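Local structure of monomethylamine methyltransferase MtmB1 (Methanosarcina barkeri, 1NTH) at residues I52-F63 / G316-T326; L347-A358 / I398-V409. The protein transfers the methyl group of monomethylamine to the corrinoid cofactor of its partner protein MtmC, a step of methanogenesis from methylamine. All coordinates share one frame; numbering follows the deposited sequence. Where two conformers were deposited one is given.

Both contacts lie on the outer, helical layer of the TIM barrel, their centres about 17 Å apart. Contact 1 lays the start of helix 56-73 on the barrel helix 309-325; contact 2 sets helix 398-410 against the barrel helix 343-359. They meet at Ile52 and Thr54, just ahead of helix 56-73. There Asn402 OD1 probably accepts a hydrogen bond from Ile52 N at 3.0 Å, Thr54 CG2 lies 3.6 Å from Ile398 CG2 and, in the conformer given, Ile52 CD1 packs on Thr355 O at 3.5 Å. In that conformer the short loop touches both helices of contact 2, while Pro53 ties it to 316-326. Neither contact involves another subunit of the hexamer.

Contact 1. Residues I52-F63 / G316-T326; sequences IPTDKDMMEKLF and GWACATISEFT
Pro53 lays its ring over one face of the Trp317 indole, CB standing 3.2 Å from the centroid of the six-membered ring and 4° off its normal, a CH-pi contact. Pro53 CG continues onto Ala320 CB at a tight 3.5 Å, while Leu62 CD2 comes to the edge of the indole. The two helix segments cross at right angles, their axes 9.3 Å apart, and each sends a knob into the other. Met59, bent at chi3 (67°), drops CE to 3.3 Å from Ala320 O, in a hole made by Ala320, Thr321, Glu324 and Phe325. Phe325 answers among Lys56, Met59, Glu60 and Phe63, with its CZ 3.5 Å from Glu60 CA; its CB sits over the centre of the Phe63 ring. The hydroxyl of Thr321 is turned back to its own helix, giving Trp317 O a second donor besides Thr321 N, and Thr321 CG2 faces Phe63 CB. In the conformer given, Lys56 NZ forms a long salt bridge with Glu324 OE1 (3.4 Å). Trp317 NE1 bonds to Glu50 O, and its ring also stacks with Phe47. Leu62 and Trp317 both reach Thr275 of helix 271-288, while Ile52, in the conformer given, reaches helix 343-359, which follows strand 330-333.

Contact 2. Residues L347-A358 / I398-V409; sequences LEASAQSITDTA and ISEVNVILDKLV
An antiparallel helix pair on the outside of the TIM barrel joins 347-358 to 398-409, with axes 10.0 Å apart and N-to-C directions at 161°. Ile354 is the knob from the first helix, set among Val401, Ile404, Leu405 and Leu408. Its two branches divide the work: CG2, anti to the backbone N, meets Val401 CG1 and Leu405 CD2, both at 3.6 Å, whereas CD1 reaches Leu408 CD2. In return Leu408 enters the hole of Leu347, Ser350, Ala351 and Ile354, its CD2 pressed to 3.5 Å from Ala351 CA. Such reciprocal knobs-into-holes packing fastens helix 398-410, which comes after the last barrel strand, 363-366, onto helix 343-359, the barrel helix between strands 330-333 and 363-366. The backbones come nearest at two alanines, Ala351 and Ala358, the CB of Ala358 resting 3.8 Å from Val401 CG1. Leu405 lies across Thr355 at about a right angle and places CD2 3.4 Å from Ala351 O. That carbonyl already accepts from Thr355 N and Thr355 OG1, which arrive from opposite faces of its plane. With Leu405 cut back to an alanine, a gap is likely to open beside Ile354 CG2, and Thr355 OG1 would probably lose the leucine methyls beside it. Helix 438-454 adds Leu451 and Leu454 against Leu408, and Val389 of helix 380-393 packs on Ile354.

Contact 1. Residues I52-F63 / G316-T326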
loop_
_atom_site.group_PDB
_atom_site.type_symbol
_atom_site.label_atom_id
_atom_site.label_comp_id
_atom_site.label_asym_id
_atom_site.label_seq_id
_atom_site.Cartn_x
_atom_site.Cartn_y
_atom_site.Cartn_z
ATOM N N ILE A 52 -27.596 -36.425 -11.902
ATOM C CA ILE A 52 -27.154 -36.140 -10.540
ATOM C C ILE A 52 -27.541 -37.353 -9.703
ATOM O O ILE A 52 -28.717 -37.704 -9.620
ATOM C CB ILE A 52 -27.868 -34.899 -9.961
ATOM C CG1 ILE A 52 -27.785 -33.730 -10.946
ATOM C CG2 ILE A 52 -27.237 -34.515 -8.632
ATOM C CD1 ILE A 52 -26.379 -33.284 -11.257
ATOM N N PRO A 53 -26.560 -38.000 -9.058
ATOM C CA PRO A 53 -26.830 -39.186 -8.234
ATOM C C PRO A 53 -27.682 -38.956 -6.995
ATOM O O PRO A 53 -27.622 -37.899 -6.367
ATOM C CB PRO A 53 -25.433 -39.679 -7.875
ATOM C CG PRO A 53 -24.654 -38.400 -7.782
ATOM C CD PRO A 53 -25.131 -37.643 -9.005
ATOM N N THR A 54 -28.472 -39.972 -6.657
ATOM C CA THR A 54 -29.339 -39.953 -5.486
ATOM C C THR A 54 -29.065 -41.228 -4.687
ATOM O O THR A 54 -29.749 -41.522 -3.708
ATOM C CB THR A 54 -30.832 -39.917 -5.881
ATOM O OG1 THR A 54 -31.152 -41.070 -6.670
ATOM C CG2 THR A 54 -31.138 -38.665 -6.690
ATOM N N ASP A 55 -28.059 -41.983 -5.123
ATOM C CA ASP A 55 -27.666 -43.228 -4.466
ATOM C C ASP A 55 -26.316 -43.007 -3.792
ATOM O O ASP A 55 -25.273 -43.082 -4.443
ATOM C CB ASP A 55 -27.537 -44.352 -5.499
ATOM C CG ASP A 55 -27.262 -45.707 -4.865
ATOM O OD1 ASP A 55 -26.595 -45.761 -3.813
ATOM O OD2 ASP A 55 -27.705 -46.726 -5.434
ATOM N N LYS A 56 -26.330 -42.740 -2.490
ATOM C CA LYS A 56 -25.088 -42.493 -1.771
ATOM C C LYS A 56 -24.134 -43.682 -1.758
ATOM O O LYS A 56 -22.919 -43.498 -1.699
ATOM C CB LYS A 56 -25.381 -42.033 -0.337
ATOM C CG LYS A 56 -24.140 -41.693 0.471
ATOM C CD LYS A 56 -24.500 -41.244 1.879
ATOM C CE LYS A 56 -23.251 -40.912 2.683
ATOM N NZ LYS A 56 -23.582 -40.482 4.071
ATOM N N ASP A 57 -24.673 -44.896 -1.812
ATOM C CA ASP A 57 -23.823 -46.082 -1.821
ATOM C C ASP A 57 -22.997 -46.119 -3.104
ATOM O O ASP A 57 -21.803 -46.418 -3.077
ATOM C CB ASP A 57 -24.670 -47.353 -1.705
ATOM C CG ASP A 57 -25.359 -47.474 -0.359
ATOM O OD1 ASP A 57 -24.665 -47.377 0.675
ATOM O OD2 ASP A 57 -26.593 -47.672 -0.333
ATOM N N MET A 58 -23.644 -45.815 -4.225
ATOM C CA MET A 58 -22.969 -45.805 -5.517
ATOM C C MET A 58 -21.956 -44.660 -5.543
ATOM O O MET A 58 -20.865 -44.792 -6.101
ATOM C CB MET A 58 -23.991 -45.631 -6.644
ATOM C CG MET A 58 -23.429 -45.808 -8.049
ATOM S SD MET A 58 -22.794 -47.478 -8.343
ATOM C CE MET A 58 -24.328 -48.370 -8.621
ATOM N N MET A 59 -22.319 -43.537 -4.927
ATOM C CA MET A 59 -21.428 -42.382 -4.880
ATOM C C MET A 59 -20.173 -42.704 -4.083
ATOM O O MET A 59 -19.069 -42.321 -4.473
ATOM C CB MET A 59 -22.151 -41.185 -4.261
ATOM C CG MET A 59 -23.256 -40.632 -5.141
ATOM S SD MET A 59 -24.306 -39.466 -4.257
ATOM C CE MET A 59 -23.147 -38.122 -3.991
ATOM N N GLU A 60 -20.337 -43.409 -2.967
ATOM C CA GLU A 60 -19.191 -43.770 -2.144
ATOM C C GLU A 60 -18.257 -44.701 -2.909
ATOM O O GLU A 60 -17.038 -44.609 -2.777
ATOM C CB GLU A 60 -19.642 -44.433 -0.840
ATOM C CG GLU A 60 -18.486 -44.943 0.004
ATOM C CD GLU A 60 -18.906 -45.324 1.409
ATOM O OE1 GLU A 60 -19.975 -45.952 1.564
ATOM O OE2 GLU A 60 -18.158 -45.003 2.358
ATOM N N LYS A 61 -18.822 -45.597 -3.711
ATOM C CA LYS A 61 -17.987 -46.502 -4.494
ATOM C C LYS A 61 -17.242 -45.715 -5.570
ATOM O O LYS A 61 -16.093 -46.017 -5.885
ATOM C CB LYS A 61 -18.839 -47.607 -5.123
ATOM C CG LYS A 61 -19.425 -48.557 -4.089
ATOM C CD LYS A 61 -20.078 -49.771 -4.728
ATOM C CE LYS A 61 -21.252 -49.383 -5.608
ATOM N NZ LYS A 61 -21.839 -50.574 -6.295
ATOM N N LEU A 62 -17.896 -44.699 -6.125
ATOM C CA LEU A 62 -17.260 -43.865 -7.141
ATOM C C LEU A 62 -16.096 -43.104 -6.510
ATOM O O LEU A 62 -15.042 -42.945 -7.123
ATOM C CB LEU A 62 -18.261 -42.871 -7.738
ATOM C CG LEU A 62 -17.663 -41.773 -8.630
ATOM C CD1 LEU A 62 -16.879 -42.400 -9.780
ATOM C CD2 LEU A 62 -18.776 -40.876 -9.163
ATOM N N PHE A 63 -16.285 -42.634 -5.281
ATOM C CA PHE A 63 -15.218 -41.906 -4.606
ATOM C C PHE A 63 -14.032 -42.833 -4.376
ATOM O O PHE A 63 -12.883 -42.466 -4.635
ATOM C CB PHE A 63 -15.695 -41.351 -3.261
ATOM C CG PHE A 63 -14.622 -40.627 -2.499
ATOM C CD1 PHE A 63 -14.134 -39.405 -2.953
ATOM C CD2 PHE A 63 -14.065 -41.186 -1.354
ATOM C CE1 PHE A 63 -13.108 -38.749 -2.274
ATOM C CE2 PHE A 63 -13.038 -40.537 -0.668
ATOM C CZ PHE A 63 -12.559 -39.318 -1.133
ATOM N N GLY A 316 -21.930 -34.122 -13.211
ATOM C CA GLY A 316 -22.877 -34.229 -12.113
ATOM C C GLY A 316 -22.472 -35.247 -11.065
ATOM O O GLY A 316 -22.526 -34.969 -9.866
ATOM N N TRP A 317 -22.064 -36.432 -11.509
ATOM C CA TRP A 317 -21.647 -37.473 -10.578
ATOM C C TRP A 317 -20.334 -37.133 -9.886
ATOM O O TRP A 317 -20.187 -37.356 -8.686
ATOM C CB TRP A 317 -21.517 -38.825 -11.294
ATOM C CG TRP A 317 -22.827 -39.533 -11.456
ATOM C CD1 TRP A 317 -23.809 -39.258 -12.365
ATOM C CD2 TRP A 317 -23.315 -40.615 -10.653
ATOM N NE1 TRP A 317 -24.880 -40.103 -12.177
ATOM C CE2 TRP A 317 -24.602 -40.945 -11.133
ATOM C CE3 TRP A 317 -22.787 -41.337 -9.573
ATOM C CZ2 TRP A 317 -25.372 -41.972 -10.569
ATOM C CZ3 TRP A 317 -23.553 -42.359 -9.011
ATOM C CH2 TRP A 317 -24.831 -42.665 -9.513
ATOM N N ALA A 318 -19.378 -36.595 -10.635
ATOM C CA ALA A 318 -18.091 -36.247 -10.044
ATOM C C ALA A 318 -18.261 -35.186 -8.954
ATOM O O ALA A 318 -17.739 -35.331 -7.848
ATOM C CB ALA A 318 -17.133 -35.748 -11.123
ATOM N N CYS A 319 -19.003 -34.129 -9.263
ATOM C CA CYS A 319 -19.208 -33.055 -8.298
ATOM C C CYS A 319 -20.052 -33.471 -7.100
ATOM O O CYS A 319 -19.730 -33.127 -5.962
ATOM C CB CYS A 319 -19.849 -31.841 -8.970
ATOM S SG CYS A 319 -19.942 -30.405 -7.864
ATOM N N ALA A 320 -21.135 -34.204 -7.341
ATOM C CA ALA A 320 -21.982 -34.639 -6.237
ATOM C C ALA A 320 -21.164 -35.496 -5.283
ATOM O O ALA A 320 -21.287 -35.388 -4.064
ATOM C CB ALA A 320 -23.178 -35.430 -6.758
ATOM N N THR A 321 -20.319 -36.351 -5.851
ATOM C CA THR A 321 -19.483 -37.237 -5.058
ATOM C C THR A 321 -18.397 -36.462 -4.316
ATOM O O THR A 321 -18.159 -36.694 -3.131
ATOM C CB THR A 321 -18.852 -38.311 -5.958
ATOM O OG1 THR A 321 -19.904 -39.060 -6.581
ATOM C CG2 THR A 321 -17.978 -39.255 -5.148
ATOM N N ILE A 322 -17.739 -35.542 -5.012
ATOM C CA ILE A 322 -16.701 -34.734 -4.384
ATOM C C ILE A 322 -17.325 -33.874 -3.277
ATOM O O ILE A 322 -16.724 -33.680 -2.218
ATOM C CB ILE A 322 -15.999 -33.837 -5.435
ATOM C CG1 ILE A 322 -15.063 -34.693 -6.298
ATOM C CG2 ILE A 322 -15.232 -32.704 -4.749
ATOM C CD1 ILE A 322 -13.926 -35.345 -5.531
ATOM N N SER A 323 -18.536 -33.380 -3.514
ATOM C CA SER A 323 -19.222 -32.547 -2.525
ATOM C C SER A 323 -19.633 -33.351 -1.299
ATOM O O SER A 323 -19.612 -32.852 -0.174
ATOM C CB SER A 323 -20.469 -31.905 -3.136
ATOM O OG SER A 323 -20.126 -31.038 -4.200
ATOM N N GLU A 324 -20.005 -34.604 -1.524
ATOM C CA GLU A 324 -20.442 -35.474 -0.444
ATOM C C GLU A 324 -19.319 -35.964 0.464
ATOM O O GLU A 324 -19.469 -35.974 1.687
ATOM C CB GLU A 324 -21.181 -36.686 -1.022
ATOM C CG GLU A 324 -21.590 -37.723 0.021
ATOM C CD GLU A 324 -22.764 -37.273 0.872
ATOM O OE1 GLU A 324 -22.976 -37.868 1.950
ATOM O OE2 GLU A 324 -23.479 -36.336 0.460
ATOM N N PHE A 325 -18.191 -36.349 -0.126
ATOM C CA PHE A 325 -17.093 -36.902 0.653
ATOM C C PHE A 325 -15.865 -36.045 0.925
ATOM O O PHE A 325 -14.955 -36.491 1.623
ATOM C CB PHE A 325 -16.663 -38.233 0.029
ATOM C CG PHE A 325 -17.787 -39.218 -0.091
ATOM C CD1 PHE A 325 -18.498 -39.341 -1.279
ATOM C CD2 PHE A 325 -18.183 -39.973 1.009
ATOM C CE1 PHE A 325 -19.596 -40.196 -1.370
ATOM C CE2 PHE A 325 -19.278 -40.830 0.931
ATOM C CZ PHE A 325 -19.986 -40.942 -0.262
ATOM N N THR A 326 -15.824 -34.833 0.380
ATOM C CA THR A 326 -14.689 -33.943 0.618
ATOM C C THR A 326 -15.184 -32.512 0.737
ATOM O O THR A 326 -16.367 -32.231 0.529
ATOM C CB THR A 326 -13.650 -33.963 -0.535
ATOM O OG1 THR A 326 -14.121 -33.153 -1.620
ATOM C CG2 THR A 326 -13.418 -35.381 -1.034
#

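Contact 2. Residues L347-A358 / I398-V409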
loop_
_atom_site.group_PDB
_atom_site.type_symbol
_atom_site.label_atom_id
_atom_site.label_comp_id
_atom_site.label_asym_id
_atom_site.label_seq_id
_atom_site.Cartn_x
_atom_site.Cartn_y
_atom_site.Cartn_z
ATOM N N LEU A 347 -29.790 -22.873 -24.653
ATOM C CA LEU A 347 -30.326 -24.094 -24.063
ATOM C C LEU A 347 -29.209 -25.039 -23.634
ATOM O O LEU A 347 -29.326 -25.726 -22.618
ATOM C CB LEU A 347 -31.265 -24.802 -25.050
ATOM C CG LEU A 347 -32.568 -24.063 -25.370
ATOM C CD1 LEU A 347 -33.375 -24.864 -26.385
ATOM C CD2 LEU A 347 -33.374 -23.857 -24.097
ATOM N N GLU A 348 -28.128 -25.077 -24.409
ATOM C CA GLU A 348 -26.992 -25.934 -24.080
ATOM C C GLU A 348 -26.372 -25.466 -22.766
ATOM O O GLU A 348 -26.132 -26.262 -21.857
ATOM C CB GLU A 348 -25.933 -25.871 -25.184
ATOM C CG GLU A 348 -26.223 -26.719 -26.414
ATOM C CD GLU A 348 -25.106 -26.626 -27.440
ATOM O OE1 GLU A 348 -25.089 -25.655 -28.228
ATOM O OE2 GLU A 348 -24.227 -27.517 -27.446
ATOM N N ALA A 349 -26.116 -24.166 -22.673
ATOM C CA ALA A 349 -25.523 -23.601 -21.467
ATOM C C ALA A 349 -26.468 -23.779 -20.283
ATOM O O ALA A 349 -26.026 -24.016 -19.159
ATOM C CB ALA A 349 -25.215 -22.124 -21.678
ATOM N N SER A 350 -27.768 -23.664 -20.536
ATOM C CA SER A 350 -28.760 -23.819 -19.477
ATOM C C SER A 350 -28.728 -25.227 -18.893
ATOM O O SER A 350 -28.786 -25.404 -17.677
ATOM C CB SER A 350 -30.164 -23.512 -20.007
ATOM O OG SER A 350 -30.292 -22.144 -20.341
ATOM N N ALA A 351 -28.646 -26.230 -19.761
ATOM C CA ALA A 351 -28.603 -27.608 -19.293
ATOM C C ALA A 351 -27.402 -27.799 -18.373
ATOM O O ALA A 351 -27.504 -28.468 -17.344
ATOM C CB ALA A 351 -28.514 -28.571 -20.478
ATOM N N GLN A 352 -26.268 -27.205 -18.731
ATOM C CA GLN A 352 -25.086 -27.356 -17.895
ATOM C C GLN A 352 -25.214 -26.579 -16.589
ATOM O O GLN A 352 -24.749 -27.034 -15.548
ATOM C CB GLN A 352 -23.825 -26.919 -18.638
ATOM C CG GLN A 352 -22.567 -27.348 -17.907
ATOM C CD GLN A 352 -21.305 -27.072 -18.682
ATOM O OE1 GLN A 352 -21.312 -27.037 -19.915
ATOM N NE2 GLN A 352 -20.199 -26.895 -17.965
ATOM N N SER A 353 -25.843 -25.408 -16.643
ATOM C CA SER A 353 -26.026 -24.611 -15.434
ATOM C C SER A 353 -26.934 -25.359 -14.457
ATOM O O SER A 353 -26.714 -25.338 -13.246
ATOM C CB SER A 353 -26.629 -23.248 -15.783
ATOM O OG SER A 353 -26.809 -22.463 -14.615
ATOM N N ILE A 354 -27.954 -26.029 -14.982
ATOM C CA ILE A 354 -28.859 -26.792 -14.131
ATOM C C ILE A 354 -28.072 -27.924 -13.467
ATOM O O ILE A 354 -28.149 -28.124 -12.255
ATOM C CB ILE A 354 -30.023 -27.397 -14.954
ATOM C CG1 ILE A 354 -30.944 -26.277 -15.443
ATOM C CG2 ILE A 354 -30.786 -28.421 -14.116
ATOM C CD1 ILE A 354 -31.975 -26.732 -16.473
ATOM N N THR A 355 -27.300 -28.646 -14.271
ATOM C CA THR A 355 -26.499 -29.759 -13.777
ATOM C C THR A 355 -25.466 -29.320 -12.740
ATOM O O THR A 355 -25.361 -29.919 -11.668
ATOM C CB THR A 355 -25.762 -30.456 -14.935
ATOM O OG1 THR A 355 -26.716 -30.882 -15.918
ATOM C CG2 THR A 355 -24.979 -31.663 -14.429
ATOM N N ASP A 356 -24.706 -28.278 -13.064
ATOM C CA ASP A 356 -23.673 -27.778 -12.160
ATOM C C ASP A 356 -24.235 -27.239 -10.849
ATOM O O ASP A 356 -23.696 -27.500 -9.774
ATOM C CB ASP A 356 -22.850 -26.681 -12.843
ATOM C CG ASP A 356 -21.991 -27.213 -13.975
ATOM O OD1 ASP A 356 -21.690 -28.429 -13.973
ATOM O OD2 ASP A 356 -21.603 -26.413 -14.853
ATOM N N THR A 357 -25.317 -26.477 -10.938
ATOM C CA THR A 357 -25.935 -25.911 -9.747
ATOM C C THR A 357 -26.480 -27.005 -8.831
ATOM O O THR A 357 -26.181 -27.037 -7.635
ATOM C CB THR A 357 -27.076 -24.946 -10.133
ATOM O OG1 THR A 357 -26.544 -23.876 -10.923
ATOM C CG2 THR A 357 -27.743 -24.373 -8.889
ATOM N N ALA A 358 -27.267 -27.919 -9.389
ATOM C CA ALA A 358 -27.845 -28.988 -8.585
ATOM C C ALA A 358 -26.817 -29.981 -8.052
ATOM O O ALA A 358 -26.994 -30.526 -6.964
ATOM C CB ALA A 358 -28.903 -29.722 -9.394
ATOM N N ILE A 398 -33.681 -32.822 -6.363
ATOM C CA ILE A 398 -32.866 -33.526 -7.345
ATOM C C ILE A 398 -33.669 -34.420 -8.291
ATOM O O ILE A 398 -33.355 -34.508 -9.478
ATOM C CB ILE A 398 -31.773 -34.362 -6.644
ATOM C CG1 ILE A 398 -30.845 -33.432 -5.857
ATOM C CG2 ILE A 398 -30.981 -35.169 -7.669
ATOM C CD1 ILE A 398 -30.238 -32.299 -6.684
ATOM N N SER A 399 -34.699 -35.082 -7.775
ATOM C CA SER A 399 -35.513 -35.949 -8.623
ATOM C C SER A 399 -36.123 -35.121 -9.752
ATOM O O SER A 399 -36.177 -35.562 -10.900
ATOM C CB SER A 399 -36.625 -36.616 -7.806
ATOM O OG SER A 399 -37.526 -35.653 -7.286
ATOM N N GLU A 400 -36.573 -33.917 -9.420
ATOM C CA GLU A 400 -37.169 -33.026 -10.408
ATOM C C GLU A 400 -36.125 -32.521 -11.400
ATOM O O GLU A 400 -36.408 -32.363 -12.588
ATOM C CB GLU A 400 -37.849 -31.845 -9.710
ATOM C CG GLU A 400 -39.178 -32.203 -9.060
ATOM C CD GLU A 400 -39.739 -31.079 -8.212
ATOM O OE1 GLU A 400 -39.752 -29.922 -8.685
ATOM O OE2 GLU A 400 -40.176 -31.357 -7.074
ATOM N N VAL A 401 -34.917 -32.269 -10.908
ATOM C CA VAL A 401 -33.841 -31.791 -11.765
ATOM C C VAL A 401 -33.493 -32.838 -12.822
ATOM O O VAL A 401 -33.341 -32.511 -14.000
ATOM C CB VAL A 401 -32.575 -31.462 -10.940
ATOM C CG1 VAL A 401 -31.415 -31.132 -11.870
ATOM C CG2 VAL A 401 -32.857 -30.286 -10.012
ATOM N N ASN A 402 -33.371 -34.095 -12.403
ATOM C CA ASN A 402 -33.045 -35.161 -13.344
ATOM C C ASN A 402 -34.093 -35.281 -14.446
ATOM O O ASN A 402 -33.762 -35.564 -15.599
ATOM C CB ASN A 402 -32.887 -36.498 -12.611
ATOM C CG ASN A 402 -31.510 -36.660 -11.994
ATOM O OD1 ASN A 402 -30.494 -36.465 -12.663
ATOM N ND2 ASN A 402 -31.469 -37.027 -10.720
ATOM N N VAL A 403 -35.356 -35.055 -14.097
ATOM C CA VAL A 403 -36.429 -35.127 -15.083
ATOM C C VAL A 403 -36.312 -33.966 -16.067
ATOM O O VAL A 403 -36.423 -34.154 -17.278
ATOM C CB VAL A 403 -37.816 -35.081 -14.405
ATOM C CG1 VAL A 403 -38.910 -34.912 -15.454
ATOM C CG2 VAL A 403 -38.042 -36.363 -13.614
ATOM N N ILE A 404 -36.081 -32.766 -15.544
ATOM C CA ILE A 404 -35.942 -31.586 -16.387
ATOM C C ILE A 404 -34.759 -31.722 -17.346
ATOM O O ILE A 404 -34.867 -31.391 -18.529
ATOM C CB ILE A 404 -35.755 -30.310 -15.528
ATOM C CG1 ILE A 404 -37.046 -30.009 -14.763
ATOM C CG2 ILE A 404 -35.370 -29.131 -16.413
ATOM C CD1 ILE A 404 -36.954 -28.811 -13.830
ATOM N N LEU A 405 -33.635 -32.220 -16.839
ATOM C CA LEU A 405 -32.444 -32.385 -17.667
ATOM C C LEU A 405 -32.661 -33.366 -18.809
ATOM O O LEU A 405 -32.214 -33.128 -19.932
ATOM C CB LEU A 405 -31.256 -32.837 -16.811
ATOM C CG LEU A 405 -30.636 -31.729 -15.955
ATOM C CD1 LEU A 405 -29.605 -32.323 -15.009
ATOM C CD2 LEU A 405 -30.006 -30.677 -16.863
ATOM N N ASP A 406 -33.344 -34.468 -18.528
ATOM C CA ASP A 406 -33.598 -35.455 -19.569
ATOM C C ASP A 406 -34.408 -34.830 -20.701
ATOM O O ASP A 406 -34.125 -35.061 -21.878
ATOM C CB ASP A 406 -34.346 -36.660 -18.993
ATOM C CG ASP A 406 -34.652 -37.710 -20.045
ATOM O OD1 ASP A 406 -33.712 -38.154 -20.740
ATOM O OD2 ASP A 406 -35.833 -38.091 -20.177
ATOM N N LYS A 407 -35.407 -34.029 -20.345
ATOM C CA LYS A 407 -36.247 -33.376 -21.345
ATOM C C LYS A 407 -35.501 -32.283 -22.099
ATOM O O LYS A 407 -35.653 -32.136 -23.313
ATOM C CB LYS A 407 -37.484 -32.761 -20.687
ATOM C CG LYS A 407 -38.427 -33.757 -20.040
ATOM C CD LYS A 407 -39.611 -33.036 -19.418
ATOM C CE LYS A 407 -40.563 -34.007 -18.739
ATOM N NZ LYS A 407 -41.705 -33.290 -18.099
ATOM N N LEU A 408 -34.698 -31.511 -21.372
ATOM C CA LEU A 408 -33.948 -30.416 -21.974
ATOM C C LEU A 408 -32.872 -30.894 -22.937
ATOM O O LEU A 408 -32.784 -30.414 -24.067
ATOM C CB LEU A 408 -33.316 -29.548 -20.880
ATOM C CG LEU A 408 -32.444 -28.377 -21.344
ATOM C CD1 LEU A 408 -33.213 -27.486 -22.315
ATOM C CD2 LEU A 408 -31.996 -27.583 -20.125
ATOM N N VAL A 409 -32.052 -31.841 -22.497
ATOM C CA VAL A 409 -30.989 -32.348 -23.349
ATOM C C VAL A 409 -31.570 -32.967 -24.619
ATOM O O VAL A 409 -30.957 -32.907 -25.684
ATOM C CB VAL A 409 -30.127 -33.385 -22.598
ATOM C CG1 VAL A 409 -29.069 -33.965 -23.532
ATOM C CG2 VAL A 409 -29.456 -32.719 -21.393
#